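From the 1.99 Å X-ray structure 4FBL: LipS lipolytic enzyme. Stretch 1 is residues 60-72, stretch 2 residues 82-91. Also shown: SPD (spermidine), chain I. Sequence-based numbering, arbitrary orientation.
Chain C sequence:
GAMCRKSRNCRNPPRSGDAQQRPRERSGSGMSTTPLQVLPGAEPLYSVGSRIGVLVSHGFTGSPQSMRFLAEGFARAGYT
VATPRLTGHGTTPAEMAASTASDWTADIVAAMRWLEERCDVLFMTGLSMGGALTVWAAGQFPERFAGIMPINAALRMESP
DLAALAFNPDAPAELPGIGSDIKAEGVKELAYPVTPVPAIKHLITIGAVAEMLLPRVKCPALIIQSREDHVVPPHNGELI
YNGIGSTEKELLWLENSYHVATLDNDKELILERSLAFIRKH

Stretch 1, residues 60-72: FTGSPQSMRFLAE
Stretch 2 82-91: ATPRLTGHGT

A single histidine edge supplies the one direct hydrogen bond between the stretches: His89 ND1 donates to Gly62 O (3.3 Å, N-H...O angle 142°), with Thr61 N and Phe60 CA also at the ring edge, near its plane, 3.0 Å and 3.7 Å from His89 CE1. The CA-to-CB bond of His89 points toward stretch 1, and chi1 m (-61°) and chi2 -113° set the ring, which is buried. A water reinforces this link, donating to Gly62 O (2.7 Å) and accepting from Gly90 N (2.8 Å), thus bridging two backbones whose Gly62 O and Gly90 N lie 4.3 Å apart. Leu86 to His89 form a type II turn, closed by His89 N to Leu86 O (3.0 Å); Gly88 (phi/psi 77/-4) suits its place because a CB would jam against the preceding carbonyl. Arg85, chi1 and chi2 t and chi3 p, bends back so that NH1 donates to His89 O (2.9 Å).

The second patch is mostly apolar packing. In stretch 1, residues 64-66 have helical phi/psi without the regular bonds, and 68-72 are helix; stretch 2 leaves a strand at Thr83. The CA atoms of Pro64 and Arg85 set the register at 6.0 Å. Pro64, C-gamma exo, packs its CG 3.7 Å from Pro84 O and 3.9 Å from Arg85 CA. Thr83 (chi1 m) places CG2 4.2 Å from Pro64 CB and 4.1 Å from Met67 CB. Ala71 points its CB toward stretch 2, where it meets Thr83 OG1 at 3.4 Å. Met67 is m, m, m, its end leading away.

In all, 391 Å² is buried. Thr61 (phi/psi 64/3, chi1 p) bonds OG1 to Phe60 O (2.7 Å). Spermidine N6 donates a weak hydrogen bond to the same Phe60 O (3.4 Å), and at Gly62 a CB would clash with spermidine C7.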

# COMPACT_ATOMS: atom_id res chain seq x y z
N PHE C 60 2.65 -14.95 -1.28
CA PHE C 60 3.70 -14.28 -2.10
C PHE C 60 4.96 -15.16 -2.09
O PHE C 60 5.46 -15.45 -1.02
CB PHE C 60 3.97 -12.96 -1.35
CG PHE C 60 4.96 -12.06 -2.01
CD1 PHE C 60 4.58 -11.27 -3.11
CD2 PHE C 60 6.24 -11.92 -1.42
CE1 PHE C 60 5.52 -10.32 -3.67
CE2 PHE C 60 7.21 -11.02 -1.98
CZ PHE C 60 6.87 -10.25 -3.10
N THR C 61 5.49 -15.46 -3.26
CA THR C 61 6.58 -16.43 -3.57
C THR C 61 6.22 -17.89 -3.27
O THR C 61 7.04 -18.79 -3.53
CB THR C 61 7.99 -16.23 -2.87
OG1 THR C 61 7.86 -16.65 -1.52
CG2 THR C 61 8.55 -14.82 -3.04
N GLY C 62 4.99 -18.14 -2.83
CA GLY C 62 4.58 -19.53 -2.60
C GLY C 62 3.85 -20.09 -3.78
O GLY C 62 4.01 -19.67 -4.92
N SER C 63 3.10 -21.16 -3.52
CA SER C 63 2.42 -21.86 -4.63
C SER C 63 1.29 -22.73 -4.04
O SER C 63 1.23 -22.85 -2.82
CB SER C 63 3.38 -22.84 -5.37
OG SER C 63 3.56 -24.02 -4.53
N PRO C 64 0.40 -23.28 -4.88
CA PRO C 64 -0.69 -24.11 -4.28
C PRO C 64 -0.22 -25.26 -3.39
O PRO C 64 -0.99 -25.75 -2.53
CB PRO C 64 -1.35 -24.74 -5.47
CG PRO C 64 -1.17 -23.65 -6.61
CD PRO C 64 0.28 -23.22 -6.35
N GLN C 65 1.04 -25.69 -3.54
CA GLN C 65 1.46 -26.79 -2.71
C GLN C 65 1.32 -26.48 -1.25
O GLN C 65 1.09 -27.38 -0.42
CB GLN C 65 2.89 -27.27 -3.03
CG GLN C 65 3.92 -26.69 -2.14
CD GLN C 65 4.20 -27.49 -0.94
OE1 GLN C 65 3.98 -28.69 -0.90
NE2 GLN C 65 4.72 -26.85 0.04
N SER C 66 1.45 -25.20 -0.84
CA SER C 66 1.40 -24.99 0.60
C SER C 66 -0.04 -25.10 1.10
O SER C 66 -0.24 -25.20 2.35
CB SER C 66 1.98 -23.65 1.07
OG SER C 66 1.37 -22.60 0.37
N MET C 67 -1.01 -25.05 0.17
CA MET C 67 -2.45 -25.06 0.50
C MET C 67 -3.07 -26.46 0.15
O MET C 67 -4.28 -26.67 0.35
CB MET C 67 -3.20 -24.00 -0.30
CG MET C 67 -2.58 -22.56 -0.32
SD MET C 67 -2.40 -22.00 1.38
CE MET C 67 -3.98 -21.71 2.11
N ARG C 68 -2.28 -27.39 -0.41
CA ARG C 68 -2.81 -28.65 -0.95
C ARG C 68 -3.53 -29.55 0.10
O ARG C 68 -4.66 -30.00 -0.13
CB ARG C 68 -1.68 -29.42 -1.68
CG ARG C 68 -2.22 -30.41 -2.74
CD ARG C 68 -1.13 -30.93 -3.74
NE ARG C 68 -1.22 -30.14 -4.99
CZ ARG C 68 -2.32 -30.07 -5.76
NH1 ARG C 68 -3.43 -30.75 -5.42
NH2 ARG C 68 -2.34 -29.35 -6.89
N PHE C 69 -2.93 -29.75 1.25
CA PHE C 69 -3.56 -30.46 2.38
C PHE C 69 -4.97 -29.91 2.71
O PHE C 69 -5.93 -30.69 2.99
CB PHE C 69 -2.67 -30.51 3.63
CG PHE C 69 -3.33 -31.19 4.84
CD1 PHE C 69 -3.26 -32.60 5.03
CD2 PHE C 69 -4.01 -30.44 5.80
CE1 PHE C 69 -3.92 -33.24 6.16
CE2 PHE C 69 -4.67 -31.04 6.90
CZ PHE C 69 -4.59 -32.48 7.10
N LEU C 70 -5.14 -28.58 2.69
CA LEU C 70 -6.37 -28.00 3.07
C LEU C 70 -7.37 -28.17 1.98
O LEU C 70 -8.54 -28.47 2.23
CB LEU C 70 -6.15 -26.49 3.32
CG LEU C 70 -7.08 -25.68 4.17
CD1 LEU C 70 -7.47 -26.44 5.44
CD2 LEU C 70 -6.38 -24.31 4.53
N ALA C 71 -6.90 -27.91 0.76
CA ALA C 71 -7.73 -27.91 -0.39
C ALA C 71 -8.27 -29.31 -0.63
O ALA C 71 -9.43 -29.44 -1.01
CB ALA C 71 -6.92 -27.51 -1.63
N GLU C 72 -7.41 -30.33 -0.54
CA GLU C 72 -7.86 -31.73 -0.72
C GLU C 72 -8.90 -32.10 0.34
O GLU C 72 -9.88 -32.76 0.02
CB GLU C 72 -6.76 -32.75 -0.44
CG GLU C 72 -5.44 -32.46 -1.00
CD GLU C 72 -5.25 -33.14 -2.31
OE1 GLU C 72 -6.25 -33.12 -3.07
OE2 GLU C 72 -4.11 -33.63 -2.56
N ALA C 82 -11.60 -24.25 -5.72
CA ALA C 82 -10.62 -23.58 -6.66
C ALA C 82 -9.43 -23.14 -5.82
O ALA C 82 -9.60 -22.26 -4.93
CB ALA C 82 -11.25 -22.36 -7.37
N THR C 83 -8.24 -23.69 -6.14
CA THR C 83 -7.01 -23.35 -5.49
C THR C 83 -6.11 -22.86 -6.63
O THR C 83 -5.38 -23.64 -7.19
CB THR C 83 -6.34 -24.56 -4.83
OG1 THR C 83 -7.33 -25.14 -4.00
CG2 THR C 83 -5.15 -24.10 -3.91
N PRO C 84 -6.16 -21.56 -6.97
CA PRO C 84 -5.42 -21.08 -8.16
C PRO C 84 -3.92 -20.96 -7.96
O PRO C 84 -3.46 -20.74 -6.84
CB PRO C 84 -5.97 -19.63 -8.38
CG PRO C 84 -6.53 -19.24 -7.00
CD PRO C 84 -7.06 -20.55 -6.40
N ARG C 85 -3.20 -20.96 -9.08
CA ARG C 85 -1.77 -20.71 -9.08
C ARG C 85 -1.68 -19.19 -9.42
O ARG C 85 -2.03 -18.78 -10.53
CB ARG C 85 -1.05 -21.55 -10.16
CG ARG C 85 0.49 -21.38 -10.07
CD ARG C 85 1.21 -22.26 -11.19
NE ARG C 85 0.63 -21.99 -12.51
CZ ARG C 85 0.93 -20.95 -13.27
NH1 ARG C 85 1.75 -19.97 -12.86
NH2 ARG C 85 0.38 -20.90 -14.45
N LEU C 86 -1.20 -18.37 -8.49
CA LEU C 86 -1.13 -16.91 -8.85
C LEU C 86 -0.17 -16.64 -10.01
O LEU C 86 0.80 -17.38 -10.20
CB LEU C 86 -0.75 -16.06 -7.66
CG LEU C 86 -1.76 -16.21 -6.53
CD1 LEU C 86 -1.34 -15.41 -5.24
CD2 LEU C 86 -3.24 -15.90 -6.99
N THR C 87 -0.45 -15.61 -10.80
CA THR C 87 0.43 -15.18 -11.88
C THR C 87 1.90 -15.07 -11.43
O THR C 87 2.19 -14.49 -10.37
CB THR C 87 -0.06 -13.78 -12.39
OG1 THR C 87 -1.48 -13.89 -12.69
CG2 THR C 87 0.79 -13.29 -13.68
N GLY C 88 2.82 -15.59 -12.24
CA GLY C 88 4.22 -15.48 -11.88
C GLY C 88 4.71 -16.41 -10.82
O GLY C 88 5.93 -16.38 -10.49
N HIS C 89 3.80 -17.23 -10.22
CA HIS C 89 4.18 -18.19 -9.15
C HIS C 89 4.26 -19.66 -9.65
O HIS C 89 3.54 -20.07 -10.64
CB HIS C 89 3.26 -18.11 -7.91
CG HIS C 89 3.28 -16.79 -7.26
ND1 HIS C 89 3.79 -16.58 -5.99
CD2 HIS C 89 2.95 -15.57 -7.73
CE1 HIS C 89 3.72 -15.30 -5.69
NE2 HIS C 89 3.19 -14.67 -6.71
N GLY C 90 5.11 -20.44 -8.96
CA GLY C 90 5.41 -21.85 -9.36
C GLY C 90 5.92 -22.00 -10.81
O GLY C 90 5.68 -23.04 -11.44
N THR C 91 6.55 -20.94 -11.36
CA THR C 91 7.26 -20.96 -12.71
C THR C 91 8.72 -20.51 -12.45
O THR C 91 9.55 -21.31 -12.02
CB THR C 91 6.56 -20.11 -13.72
OG1 THR C 91 6.48 -18.73 -13.27
CG2 THR C 91 5.15 -20.64 -13.93
N1 SPD I . 7.80 -18.83 6.28
C2 SPD I . 7.70 -18.94 4.88
C3 SPD I . 6.38 -18.25 4.37
C4 SPD I . 5.93 -18.91 3.07
C5 SPD I . 6.52 -18.23 1.83
N6 SPD I . 5.47 -18.27 0.82
C7 SPD I . 4.19 -18.85 1.12
C8 SPD I . 3.25 -17.94 1.94
C9 SPD I . 3.85 -16.64 2.49
N10 SPD I . 3.52 -16.52 3.90
O HOH W 1 6.24 -19.81 -6.52